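Local coordinates for putative alpha/beta hydrolase fold protein (Candidatus Nitrososphaera gargensis, PDB 5A62), which probably hydrolyses carboxylic esters, as an alpha/beta hydrolase fold enzyme from an ammonia-oxidising archaeon, at residues S23-L28 and L88-C93; I43-K48 and I261-L266; D174-V179 and D247-I252; V217-D222 and V242-D247. All blocks are in the same frame, centred on the assembly; numbering follows the deposited sequence. Where two conformers were deposited one is given.

Contact 1: residues S23-L28 and L88-C93; sequences SYPLVL and LNIGKC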
loop_
_atom_site.group_PDB
_atom_site.type_symbol
_atom_site.label_atom_id
_atom_site.label_comp_id
_atom_site.label_asym_id
_atom_site.label_seq_id
_atom_site.Cartn_x
_atom_site.Cartn_y
_atom_site.Cartn_z
ATOM N N SER A 23 1.832 36.874 -8.223
ATOM C CA SER A 23 2.902 36.336 -9.020
ATOM C C SER A 23 2.600 34.907 -9.471
ATOM O O SER A 23 1.784 34.221 -8.854
ATOM C CB SER A 23 4.176 36.316 -8.221
ATOM O OG SER A 23 4.623 37.645 -7.871
ATOM N N TYR A 24 3.307 34.484 -10.497
ATOM C CA TYR A 24 3.125 33.136 -11.059
ATOM C C TYR A 24 3.518 32.069 -10.011
ATOM O O TYR A 24 4.614 32.123 -9.471
ATOM C CB TYR A 24 3.970 32.959 -12.331
ATOM C CG TYR A 24 3.682 31.648 -13.005
ATOM C CD1 TYR A 24 2.575 31.478 -13.805
ATOM C CD2 TYR A 24 4.435 30.526 -12.683
ATOM C CE1 TYR A 24 2.256 30.245 -14.367
ATOM C CE2 TYR A 24 4.147 29.320 -13.243
ATOM C CZ TYR A 24 3.071 29.149 -14.096
ATOM O OH TYR A 24 2.645 27.932 -14.655
ATOM N N PRO A 25 2.559 31.142 -9.774
ATOM C CA PRO A 25 2.770 30.167 -8.673
ATOM C C PRO A 25 3.495 28.880 -9.069
ATOM O O PRO A 25 3.155 28.233 -10.048
ATOM C CB PRO A 25 1.372 29.849 -8.269
ATOM C CG PRO A 25 0.591 29.918 -9.549
ATOM C CD PRO A 25 1.206 31.029 -10.315
ATOM N N LEU A 26 4.478 28.583 -8.254
ATOM C CA LEU A 26 5.248 27.339 -8.330
ATOM C C LEU A 26 4.974 26.564 -7.059
ATOM O O LEU A 26 4.952 27.128 -5.965
ATOM C CB LEU A 26 6.729 27.634 -8.381
ATOM C CG LEU A 26 7.237 28.486 -9.568
ATOM C CD1 LEU A 26 8.713 28.672 -9.534
ATOM C CD2 LEU A 26 6.841 27.949 -10.906
ATOM N N VAL A 27 4.754 25.260 -7.214
ATOM C CA VAL A 27 4.473 24.366 -6.117
ATOM C C VAL A 27 5.599 23.374 -5.976
ATOM O O VAL A 27 5.889 22.710 -6.968
ATOM C CB VAL A 27 3.144 23.618 -6.382
ATOM C CG1 VAL A 27 2.812 22.670 -5.242
ATOM C CG2 VAL A 27 1.999 24.607 -6.630
ATOM N N LEU A 28 6.168 23.296 -4.804
ATOM C CA LEU A 28 7.324 22.442 -4.511
ATOM C C LEU A 28 6.850 21.250 -3.727
ATOM O O LEU A 28 6.220 21.401 -2.681
ATOM C CB LEU A 28 8.452 23.114 -3.755
ATOM C CG LEU A 28 8.854 24.465 -4.316
ATOM C CD1 LEU A 28 9.986 25.034 -3.507
ATOM C CD2 LEU A 28 9.296 24.389 -5.723
ATOM N N LEU A 88 -5.854 27.765 -1.770
ATOM C CA LEU A 88 -5.028 28.905 -2.057
ATOM C C LEU A 88 -5.495 29.617 -3.316
ATOM O O LEU A 88 -4.878 30.605 -3.714
ATOM C CB LEU A 88 -3.572 28.504 -2.116
ATOM C CG LEU A 88 -3.074 27.973 -0.796
ATOM C CD1 LEU A 88 -1.624 27.525 -0.998
ATOM C CD2 LEU A 88 -3.179 28.971 0.355
ATOM N N ASN A 89 -6.555 29.128 -3.932
ATOM C CA ASN A 89 -7.118 29.699 -5.145
ATOM C C ASN A 89 -6.108 29.803 -6.242
ATOM O O ASN A 89 -6.001 30.832 -6.938
ATOM C CB ASN A 89 -7.710 31.073 -4.811
ATOM C CG ASN A 89 -8.786 30.986 -3.719
ATOM O OD1 ASN A 89 -8.631 31.516 -2.635
ATOM N ND2 ASN A 89 -9.858 30.300 -4.005
ATOM N N ILE A 90 -5.356 28.719 -6.402
ATOM C CA ILE A 90 -4.382 28.597 -7.518
ATOM C C ILE A 90 -5.109 27.992 -8.743
ATOM O O ILE A 90 -5.454 26.805 -8.730
ATOM C CB ILE A 90 -3.251 27.623 -7.066
ATOM C CG1 ILE A 90 -2.607 28.077 -5.779
ATOM C CG2 ILE A 90 -2.150 27.432 -8.115
ATOM C CD1 ILE A 90 -2.135 29.478 -5.827
ATOM N N GLY A 91 -5.270 28.779 -9.807
ATOM C CA GLY A 91 -5.851 28.282 -11.085
ATOM C C GLY A 91 -4.904 27.563 -12.053
ATOM O O GLY A 91 -5.295 26.547 -12.652
ATOM N N LYS A 92 -3.701 28.126 -12.262
ATOM C CA LYS A 92 -2.695 27.540 -13.208
ATOM C C LYS A 92 -1.312 27.736 -12.630
ATOM O O LYS A 92 -0.939 28.837 -12.263
ATOM C CB LYS A 92 -2.717 28.164 -14.617
ATOM C CG LYS A 92 -3.792 27.562 -15.524
ATOM C CD LYS A 92 -3.475 27.568 -17.019
ATOM C CE LYS A 92 -3.133 26.159 -17.516
ATOM N NZ LYS A 92 -2.443 26.131 -18.846
ATOM N N CYS A 93 -0.527 26.666 -12.591
ATOM C CA CYS A 93 0.731 26.693 -11.854
ATOM C C CYS A 93 1.722 25.777 -12.548
ATOM O O CYS A 93 1.351 25.031 -13.487
ATOM C CB CYS A 93 0.548 26.239 -10.420
ATOM S SG CYS A 93 0.058 24.495 -10.217
#
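Where strand 93-98 enters the central sheet of the alpha/beta hydrolase fold, the loop leading into it from helix 74-87 passes beside strand 25-29 at Pro-25. Pro-25 is the centre of the contact: its CB points at the loop, and CG at the ring's tip lies 3.3 Å from the backbone Lys-92 O and 4.0 Å from Ile-90 CG2. The Ile-90 methyl is set there by a first torsion that places CG2 anti to the backbone N. In the reverse direction Cys-93 CB rests 3.3 Å from the carbonyl Pro-25 O. The two strands run parallel here, and Thr-94 pairs by backbone hydrogen bonds with both Pro-25 and Val-27, so Cys-93 enters alongside Pro-25. With chi1 at 65°, Cys-93 SG occupies the crowded position between its own N and carbonyl carbon and meets Val-27 CG2 at 4.1 Å. Tyr-24, its CG anti to the backbone N (chi1 -174°), brings its OH within 3.2 Å of Cys-93 C. That hydroxyl hydrogen-bonds to Thr-94 and Asp-117, and Asp-117 also forms a salt bridge with Lys-92 NZ.

Contact 2: residues I43-K48 and I261-L266; sequences IQLLLK and ILMGFL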
loop_
_atom_site.group_PDB
_atom_site.type_symbol
_atom_site.label_atom_id
_atom_site.label_comp_id
_atom_site.label_asym_id
_atom_site.label_seq_id
_atom_site.Cartn_x
_atom_site.Cartn_y
_atom_site.Cartn_z
ATOM N N ILE A 43 13.381 28.086 -2.346
ATOM C CA ILE A 43 12.360 29.084 -2.049
ATOM C C ILE A 43 12.981 30.479 -2.232
ATOM O O ILE A 43 12.385 31.304 -2.942
ATOM C CB ILE A 43 11.788 28.873 -0.658
ATOM C CG1 ILE A 43 10.943 27.595 -0.626
ATOM C CG2 ILE A 43 10.986 30.091 -0.234
ATOM C CD1 ILE A 43 10.578 27.076 0.745
ATOM N N GLN A 44 14.161 30.675 -1.678
ATOM C CA GLN A 44 14.836 31.984 -1.822
ATOM C C GLN A 44 15.158 32.279 -3.255
ATOM O O GLN A 44 14.894 33.392 -3.713
ATOM C CB GLN A 44 16.100 32.047 -0.947
ATOM C CG GLN A 44 15.754 32.046 0.545
ATOM C CD GLN A 44 14.577 32.967 0.933
ATOM O OE1 GLN A 44 13.630 32.557 1.615
ATOM N NE2 GLN A 44 14.623 34.220 0.469
ATOM N N LEU A 45 15.666 31.329 -4.012
ATOM C CA LEU A 45 16.020 31.569 -5.402
ATOM C C LEU A 45 14.786 31.914 -6.224
ATOM O O LEU A 45 14.794 32.823 -7.055
ATOM C CB LEU A 45 16.747 30.341 -5.972
ATOM C CG LEU A 45 16.913 30.282 -7.470
ATOM C CD1 LEU A 45 17.955 31.288 -7.894
ATOM C CD2 LEU A 45 17.308 28.873 -7.896
ATOM N N LEU A 46 13.671 31.225 -5.986
ATOM C CA LEU A 46 12.523 31.374 -6.813
ATOM C C LEU A 46 11.804 32.650 -6.470
ATOM O O LEU A 46 11.240 33.286 -7.349
ATOM C CB LEU A 46 11.612 30.112 -6.672
ATOM C CG LEU A 46 12.275 28.893 -7.317
ATOM C CD1 LEU A 46 11.399 27.674 -6.997
ATOM C CD2 LEU A 46 12.463 28.981 -8.807
ATOM N N LEU A 47 11.805 33.015 -5.206
ATOM C CA LEU A 47 11.255 34.337 -4.818
ATOM C C LEU A 47 12.042 35.462 -5.448
ATOM O O LEU A 47 11.419 36.436 -5.933
ATOM C CB LEU A 47 11.297 34.540 -3.324
ATOM C CG LEU A 47 10.340 33.736 -2.526
ATOM C CD1 LEU A 47 10.667 33.857 -1.041
ATOM C CD2 LEU A 47 8.901 34.094 -2.886
ATOM N N LYS A 48 13.365 35.354 -5.466
ATOM C CA LYS A 48 14.201 36.419 -6.086
ATOM C C LYS A 48 13.954 36.504 -7.595
ATOM O O LYS A 48 14.101 37.570 -8.248
ATOM C CB LYS A 48 15.681 36.168 -5.818
ATOM C CG LYS A 48 16.022 36.275 -4.365
ATOM C CD LYS A 48 17.504 36.432 -4.089
ATOM C CE LYS A 48 17.707 36.532 -2.571
ATOM N NZ LYS A 48 19.144 36.437 -2.208
ATOM N N ILE A 261 19.600 24.576 -15.142
ATOM C CA ILE A 261 18.596 23.861 -15.907
ATOM C C ILE A 261 17.165 24.259 -15.508
ATOM O O ILE A 261 16.334 24.588 -16.340
ATOM C CB ILE A 261 18.794 22.354 -15.765
ATOM C CG1 ILE A 261 20.103 21.941 -16.459
ATOM C CG2 ILE A 261 17.633 21.606 -16.384
ATOM C CD1 ILE A 261 20.538 20.560 -16.083
ATOM N N LEU A 262 16.918 24.264 -14.207
ATOM C CA LEU A 262 15.603 24.641 -13.703
ATOM C C LEU A 262 15.170 26.019 -14.183
ATOM O O LEU A 262 14.016 26.176 -14.633
ATOM C CB LEU A 262 15.653 24.588 -12.180
ATOM C CG LEU A 262 14.339 24.990 -11.481
ATOM C CD1 LEU A 262 13.289 23.949 -11.779
ATOM C CD2 LEU A 262 14.493 25.187 -9.973
ATOM N N MET A 263 16.071 27.008 -14.074
ATOM C CA MET A 263 15.634 28.357 -14.452
ATOM C C MET A 263 15.403 28.478 -15.967
ATOM O O MET A 263 14.500 29.183 -16.427
ATOM C CB MET A 263 16.596 29.425 -13.909
ATOM C CG MET A 263 16.765 29.382 -12.406
ATOM S SD MET A 263 15.245 29.256 -11.404
ATOM C CE MET A 263 14.465 30.771 -11.914
ATOM N N GLY A 264 16.162 27.720 -16.743
ATOM C CA GLY A 264 15.915 27.570 -18.129
ATOM C C GLY A 264 14.533 27.057 -18.471
ATOM O O GLY A 264 13.801 27.568 -19.323
ATOM N N PHE A 265 14.160 25.982 -17.787
ATOM C CA PHE A 265 12.829 25.451 -17.992
ATOM C C PHE A 265 11.750 26.462 -17.605
ATOM O O PHE A 265 10.736 26.601 -18.273
ATOM C CB PHE A 265 12.645 24.206 -17.080
ATOM C CG PHE A 265 13.437 22.970 -17.454
ATOM C CD1 PHE A 265 14.104 22.814 -18.689
ATOM C CD2 PHE A 265 13.485 21.906 -16.562
ATOM C CE1 PHE A 265 14.778 21.651 -18.942
ATOM C CE2 PHE A 265 14.119 20.745 -16.850
ATOM C CZ PHE A 265 14.745 20.611 -18.032
ATOM N N LEU A 266 11.915 27.143 -16.470
ATOM C CA LEU A 266 10.926 28.079 -16.013
ATOM C C LEU A 266 10.822 29.267 -16.988
ATOM O O LEU A 266 9.747 29.807 -17.132
ATOM C CB LEU A 266 11.250 28.571 -14.603
ATOM C CG LEU A 266 11.064 27.454 -13.536
ATOM C CD1 LEU A 266 11.531 27.937 -12.205
ATOM C CD2 LEU A 266 9.613 27.077 -13.448
#
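This is an apolar helix-to-helix contact between helix 40-48 and the C-terminal helix 256-272, which lie beside one another against the central sheet. The segment axes approach to 12.3 Å and run in broadly the same sense, crossing at -37°. At that spacing the backbones stay well apart and long side chains bridge the interval. Leu-46 does most of the bridging: CG stands anti to the carbonyl carbon, and the CD2 branch reaches across to lie 3.7 Å from Leu-266 CD1, the two side chains crossing at about a right angle. The same Leu-46 CD2 methyl meets Met-263 SD obliquely at 3.8 Å. A looser approach leaves Leu-46 CD2 4.5 Å from Leu-262 CD2. In the alpha/beta hydrolase fold the sheet is sandwiched between helices, and here Leu-46 and Leu-266 both also pack on Leu-26 of strand 25-29. Met-263 is folded at chi2 and chi3 (-47° and -61°), a bend that swings its sulphur into the interval between the helices. Leu-45, its CG anti to the backbone N, comes from the neighbouring position and meets that sulphur tip to tip, Leu-45 CD2 lying 4.1 Å from Met-263 SD.

Contact 3: residues D174-V179 and D247-I252; sequences DFFREV and DHWVVI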
loop_
_atom_site.group_PDB
_atom_site.type_symbol
_atom_site.label_atom_id
_atom_site.label_comp_id
_atom_site.label_asym_id
_atom_site.label_seq_id
_atom_site.Cartn_x
_atom_site.Cartn_y
_atom_site.Cartn_z
ATOM N N ASP A 174 24.847 16.074 7.034
ATOM C CA ASP A 174 24.215 16.628 8.146
ATOM C C ASP A 174 22.922 17.342 7.769
ATOM O O ASP A 174 21.964 17.304 8.561
ATOM C CB ASP A 174 25.200 17.599 8.859
ATOM C CG ASP A 174 26.194 16.893 9.652
ATOM O OD1 ASP A 174 26.106 15.723 9.977
ATOM O OD2 ASP A 174 27.187 17.576 10.055
ATOM N N PHE A 175 22.863 17.956 6.607
ATOM C CA PHE A 175 21.625 18.514 6.070
ATOM C C PHE A 175 20.563 17.396 5.862
ATOM O O PHE A 175 19.430 17.501 6.370
ATOM C CB PHE A 175 21.948 19.248 4.805
ATOM C CG PHE A 175 20.778 19.839 4.041
ATOM C CD1 PHE A 175 19.681 20.360 4.670
ATOM C CD2 PHE A 175 20.829 19.891 2.663
ATOM C CE1 PHE A 175 18.648 20.951 3.904
ATOM C CE2 PHE A 175 19.778 20.428 1.935
ATOM C CZ PHE A 175 18.706 20.980 2.587
ATOM N N PHE A 176 20.990 16.287 5.279
ATOM C CA PHE A 176 20.121 15.155 5.160
ATOM C C PHE A 176 19.606 14.686 6.504
ATOM O O PHE A 176 18.395 14.422 6.667
ATOM C CB PHE A 176 20.816 14.009 4.442
ATOM C CG PHE A 176 20.021 12.745 4.395
ATOM C CD1 PHE A 176 19.122 12.534 3.411
ATOM C CD2 PHE A 176 20.210 11.787 5.350
ATOM C CE1 PHE A 176 18.379 11.366 3.382
ATOM C CE2 PHE A 176 19.488 10.603 5.297
ATOM C CZ PHE A 176 18.573 10.448 4.306
ATOM N N ARG A 177 20.459 14.556 7.515
ATOM C CA ARG A 177 20.013 14.162 8.859
ATOM C C ARG A 177 18.942 15.059 9.384
ATOM O O ARG A 177 17.911 14.571 9.858
ATOM C CB ARG A 177 21.138 14.221 9.886
ATOM C CG ARG A 177 22.144 13.101 9.759
ATOM C CD ARG A 177 23.258 13.214 10.810
ATOM N NE ARG A 177 24.163 12.050 10.787
ATOM C CZ ARG A 177 25.325 12.008 10.130
ATOM N NH1 ARG A 177 25.776 13.060 9.459
ATOM N NH2 ARG A 177 26.052 10.885 10.120
ATOM N N GLU A 178 19.207 16.365 9.307
ATOM C CA GLU A 178 18.260 17.390 9.761
ATOM C C GLU A 178 16.903 17.101 9.179
ATOM O O GLU A 178 15.935 16.936 9.975
ATOM C CB GLU A 178 18.706 18.845 9.454
ATOM C CG GLU A 178 17.863 19.916 10.209
ATOM C CD GLU A 178 18.280 20.233 11.664
ATOM O OE1 GLU A 178 18.563 19.301 12.485
ATOM O OE2 GLU A 178 18.276 21.462 12.025
ATOM N N VAL A 179 16.879 16.992 7.849
ATOM C CA VAL A 179 15.625 16.919 7.101
ATOM C C VAL A 179 14.935 15.561 7.416
ATOM O O VAL A 179 13.791 15.505 7.854
ATOM C CB VAL A 179 15.868 17.059 5.627
ATOM C CG1 VAL A 179 14.639 16.651 4.779
ATOM C CG2 VAL A 179 16.372 18.471 5.285
ATOM N N ASP A 247 22.990 11.799 -7.986
ATOM C CA ASP A 247 22.179 10.635 -7.639
ATOM C C ASP A 247 20.832 11.091 -7.060
ATOM O O ASP A 247 20.372 12.229 -7.239
ATOM C CB ASP A 247 23.028 9.852 -6.628
ATOM C CG ASP A 247 22.713 8.369 -6.563
ATOM O OD1 ASP A 247 21.587 7.944 -6.869
ATOM O OD2 ASP A 247 23.627 7.582 -6.115
ATOM N N HIS A 248 20.122 10.183 -6.403
ATOM C CA HIS A 248 18.771 10.411 -5.971
ATOM C C HIS A 248 18.605 11.652 -5.127
ATOM O O HIS A 248 17.657 12.442 -5.318
ATOM C CB HIS A 248 18.315 9.217 -5.115
ATOM C CG HIS A 248 16.903 9.304 -4.623
ATOM N ND1 HIS A 248 16.590 9.669 -3.328
ATOM C CD2 HIS A 248 15.723 9.067 -5.239
ATOM C CE1 HIS A 248 15.281 9.619 -3.153
ATOM N NE2 HIS A 248 14.736 9.269 -4.302
ATOM N N TRP A 249 19.509 11.846 -4.174
ATOM C CA TRP A 249 19.398 12.944 -3.241
ATOM C C TRP A 249 20.055 14.245 -3.699
ATOM O O TRP A 249 20.626 15.014 -2.948
ATOM C CB TRP A 249 19.897 12.510 -1.854
ATOM C CG TRP A 249 18.995 11.579 -1.196
ATOM C CD1 TRP A 249 19.138 10.209 -1.111
ATOM C CD2 TRP A 249 17.743 11.893 -0.569
ATOM N NE1 TRP A 249 18.067 9.674 -0.453
ATOM C CE2 TRP A 249 17.210 10.676 -0.086
ATOM C CE3 TRP A 249 17.049 13.092 -0.301
ATOM C CZ2 TRP A 249 15.996 10.620 0.596
ATOM C CZ3 TRP A 249 15.846 13.019 0.357
ATOM C CH2 TRP A 249 15.334 11.782 0.805
ATOM N N VAL A 250 19.900 14.531 -4.978
ATOM C CA VAL A 250 20.477 15.714 -5.595
ATOM C C VAL A 250 19.979 16.982 -4.909
ATOM O O VAL A 250 20.661 17.997 -4.901
ATOM C CB VAL A 250 20.182 15.750 -7.139
ATOM C CG1 VAL A 250 18.709 15.961 -7.416
ATOM C CG2 VAL A 250 21.035 16.798 -7.841
ATOM N N VAL A 251 18.763 16.988 -4.363
ATOM C CA VAL A 251 18.193 18.140 -3.689
ATOM C C VAL A 251 18.941 18.457 -2.375
ATOM O O VAL A 251 18.863 19.551 -1.862
ATOM C CB VAL A 251 16.673 17.950 -3.457
ATOM C CG1 VAL A 251 16.383 16.704 -2.655
ATOM C CG2 VAL A 251 16.024 19.131 -2.786
ATOM N N ILE A 252 19.647 17.498 -1.826
ATOM C CA ILE A 252 20.492 17.760 -0.663
ATOM C C ILE A 252 21.804 18.395 -1.139
ATOM O O ILE A 252 22.261 19.344 -0.490
ATOM C CB ILE A 252 20.810 16.445 0.067
ATOM C CG1 ILE A 252 19.537 15.867 0.656
ATOM C CG2 ILE A 252 21.914 16.597 1.119
ATOM C CD1 ILE A 252 18.875 16.679 1.698
#
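Phe-176 drives the edge of its ring into the face of the Trp-249 indole. Atom CE1 leads, standing over the centre of the indole 3.7 Å above its plane, and the six-membered ring of Trp-249 has its centroid 5.1 Å from that of Phe-176. With the planes at 79° this is a T-shaped stack. Phe-176 CG is anti to the backbone N and Trp-249 CG anti to its carbonyl carbon, and the two side chains cross at about a right angle. The opposite face of the indole is met by His-248, whose ND1 lies 3.2 Å above the plane, offset toward the rim. Ile-252 adds the second half of the contact. Its CD1 methyl lies over the face of the Phe-175 ring in a CH-pi contact, 4.2 Å from the ring centroid, while Ile-252 CG2 touches Phe-175 CD2 at 3.8 Å and the carbonyl Ile-252 O lies in the plane at the ring's edge. Asp-247 OD1 accepts a 2.7 Å hydrogen bond from His-248 N, met from above the carboxylate plane, in the type I turn from Asp-247 to Val-250 that includes the N-cap residue Trp-249. His-248 NE2 is hydrogen-bonded to Ser-99 OG, in a GxSxG sequence that is probably the nucleophile elbow, consistent with a catalytic serine-histidine pair as in relatives. The contact joins helix 170-180, one of the helices inserted between strands 116-122 and 212-218 as in the lid region of such hydrolases, to the loop and short helix 250-253 that follow strand 239-243.

Contact 4: residues V217-D222 and V242-D247; sequences VGSDDD and VLQGSD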
loop_
_atom_site.group_PDB
_atom_site.type_symbol
_atom_site.label_atom_id
_atom_site.label_comp_id
_atom_site.label_asym_id
_atom_site.label_seq_id
_atom_site.Cartn_x
_atom_site.Cartn_y
_atom_site.Cartn_z
ATOM N N VAL A 217 17.288 14.367 -13.973
ATOM C CA VAL A 217 17.601 13.109 -13.348
ATOM C C VAL A 217 19.095 13.014 -13.125
ATOM O O VAL A 217 19.859 13.403 -14.014
ATOM C CB VAL A 217 17.060 11.929 -14.168
ATOM C CG1 VAL A 217 17.656 11.802 -15.527
ATOM C CG2 VAL A 217 17.254 10.608 -13.445
ATOM N N GLY A 218 19.495 12.494 -11.985
ATOM C CA GLY A 218 20.905 12.243 -11.696
ATOM C C GLY A 218 21.352 10.987 -12.414
ATOM O O GLY A 218 20.690 9.966 -12.337
ATOM N N SER A 219 22.499 11.047 -13.092
ATOM C CA SER A 219 22.969 9.921 -13.902
ATOM C C SER A 219 23.231 8.703 -13.040
ATOM O O SER A 219 23.145 7.600 -13.566
ATOM C CB SER A 219 24.215 10.315 -14.698
ATOM O OG SER A 219 25.346 10.436 -13.852
ATOM N N ASP A 220 23.517 8.866 -11.768
ATOM C CA ASP A 220 23.748 7.740 -10.865
ATOM C C ASP A 220 22.503 7.151 -10.219
ATOM O O ASP A 220 22.589 6.139 -9.512
ATOM C CB ASP A 220 24.778 8.132 -9.805
ATOM C CG ASP A 220 26.141 8.341 -10.392
ATOM O OD1 ASP A 220 26.500 7.645 -11.384
ATOM O OD2 ASP A 220 26.846 9.203 -9.884
ATOM N N ASP A 221 21.326 7.738 -10.475
ATOM C CA ASP A 221 20.077 7.235 -9.908
ATOM C C ASP A 221 19.561 6.168 -10.870
ATOM O O ASP A 221 18.820 6.462 -11.813
ATOM C CB ASP A 221 19.080 8.391 -9.768
ATOM C CG ASP A 221 17.843 7.994 -9.008
ATOM O OD1 ASP A 221 17.488 6.773 -8.978
ATOM O OD2 ASP A 221 17.196 8.879 -8.343
ATOM N N ASP A 222 19.963 4.920 -10.672
ATOM C CA ASP A 222 19.727 3.957 -11.697
ATOM C C ASP A 222 18.217 3.753 -11.902
ATOM O O ASP A 222 17.795 3.549 -13.036
ATOM C CB ASP A 222 20.378 2.615 -11.303
ATOM C CG ASP A 222 21.929 2.638 -11.351
ATOM O OD1 ASP A 222 22.539 3.449 -12.064
ATOM O OD2 ASP A 222 22.547 1.821 -10.626
ATOM N N VAL A 242 19.931 15.285 -17.953
ATOM C CA VAL A 242 20.637 14.451 -17.008
ATOM C C VAL A 242 21.780 15.194 -16.333
ATOM O O VAL A 242 22.607 15.816 -17.016
ATOM C CB VAL A 242 21.187 13.153 -17.691
ATOM C CG1 VAL A 242 21.991 12.313 -16.710
ATOM C CG2 VAL A 242 20.021 12.380 -18.320
ATOM N N LEU A 243 21.898 15.084 -15.038
ATOM C CA LEU A 243 22.996 15.633 -14.242
ATOM C C LEU A 243 24.005 14.552 -14.073
ATOM O O LEU A 243 23.846 13.633 -13.284
ATOM C CB LEU A 243 22.498 16.174 -12.866
ATOM C CG LEU A 243 21.556 17.346 -12.983
ATOM C CD1 LEU A 243 20.895 17.539 -11.640
ATOM C CD2 LEU A 243 22.339 18.615 -13.370
ATOM N N GLN A 244 25.162 14.726 -14.762
ATOM C CA GLN A 244 26.217 13.729 -14.682
ATOM C C GLN A 244 26.860 13.728 -13.347
ATOM O O GLN A 244 27.318 14.755 -12.860
ATOM C CB GLN A 244 27.308 13.987 -15.753
ATOM C CG GLN A 244 26.830 13.862 -17.167
ATOM C CD GLN A 244 26.164 12.521 -17.497
ATOM O OE1 GLN A 244 26.564 11.513 -16.994
ATOM N NE2 GLN A 244 25.170 12.561 -18.295
ATOM N N GLY A 245 26.868 12.586 -12.720
ATOM C CA GLY A 245 27.436 12.411 -11.425
ATOM C C GLY A 245 26.619 12.714 -10.212
ATOM O O GLY A 245 27.078 12.594 -9.086
ATOM N N SER A 246 25.341 13.046 -10.414
ATOM C CA SER A 246 24.417 13.213 -9.325
ATOM C C SER A 246 23.552 11.959 -9.167
ATOM O O SER A 246 23.423 11.162 -10.095
ATOM C CB SER A 246 23.474 14.401 -9.602
ATOM O OG SER A 246 24.196 15.634 -9.617
ATOM N N ASP A 247 22.990 11.799 -7.986
ATOM C CA ASP A 247 22.179 10.635 -7.639
ATOM C C ASP A 247 20.832 11.091 -7.060
ATOM O O ASP A 247 20.372 12.229 -7.239
ATOM C CB ASP A 247 23.028 9.852 -6.628
ATOM C CG ASP A 247 22.713 8.369 -6.563
ATOM O OD1 ASP A 247 21.587 7.944 -6.869
ATOM O OD2 ASP A 247 23.627 7.582 -6.115
#
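A chi1 of 72° puts Ser-219 OG between its own backbone N and carbonyl carbon, the crowded position, and from there the hydroxyl oxygen accepts a nearly straight hydrogen bond from Gly-245 N at 2.9 Å. At the next residue it is the backbone that bonds: Asp-220 N donates to Ser-246 O at 2.8 Å, nearly along the C=O axis. These bonds extend a parallel strand pair into the loops beyond it. In the pair itself Leu-243 N donates to Val-217 O at 2.8 Å in the carbonyl plane, and Ser-219 N returns the bond to Leu-243 O at 2.9 Å, from above that carbonyl's plane. Leu-243 O also takes Ser-246 N, closing a type II turn with Gly-245 at positive phi. Gly-218, lacking a side chain, lets Ser-246 O come within 3.1 Å of Gly-218 C. On one face of the sheet Val-217 CG1 and Val-242 CG2 lie side by side 3.7 Å apart. Asp-220 and Asp-221 both lie near the Asp-247 carboxylate, a cluster that may raise their pKa values. Asp-221 N-caps helix 222-234 through OD1 and follows strand 212-218, where the family usually carries its triad acid; its side chain touches His-248. The contact closes the beta-alpha-beta crossover of strand 212-218, helix 222-234 and edge strand 239-243; Val-217 and Val-242 face that helix, and Leu-243 packs on helix 256-272.

How the contacts relate
From the N terminus, strand 25-29 opens contact 1, which closes when the chain returns at 88-93 to build the neighbouring strand. Contact 2 opens inside that loop, at helix 40-48, and closes near the C terminus, so the two cross; they touch where Leu-26 and Leu-28 pack on Ile-43, Leu-46 and Leu-266. Contacts 3 and 4 both nest within the long loop of contact 2. Contact 3 runs from the inserted helices to the segment 247-252, and contact 4, nested inside it, closes the last crossover; they share Asp-247. Contact 2 also reaches contact 4 through Ile-261 on Leu-243. Together they tie the sheet's middle, its edge strand, the C-terminal helix and the inserted helices.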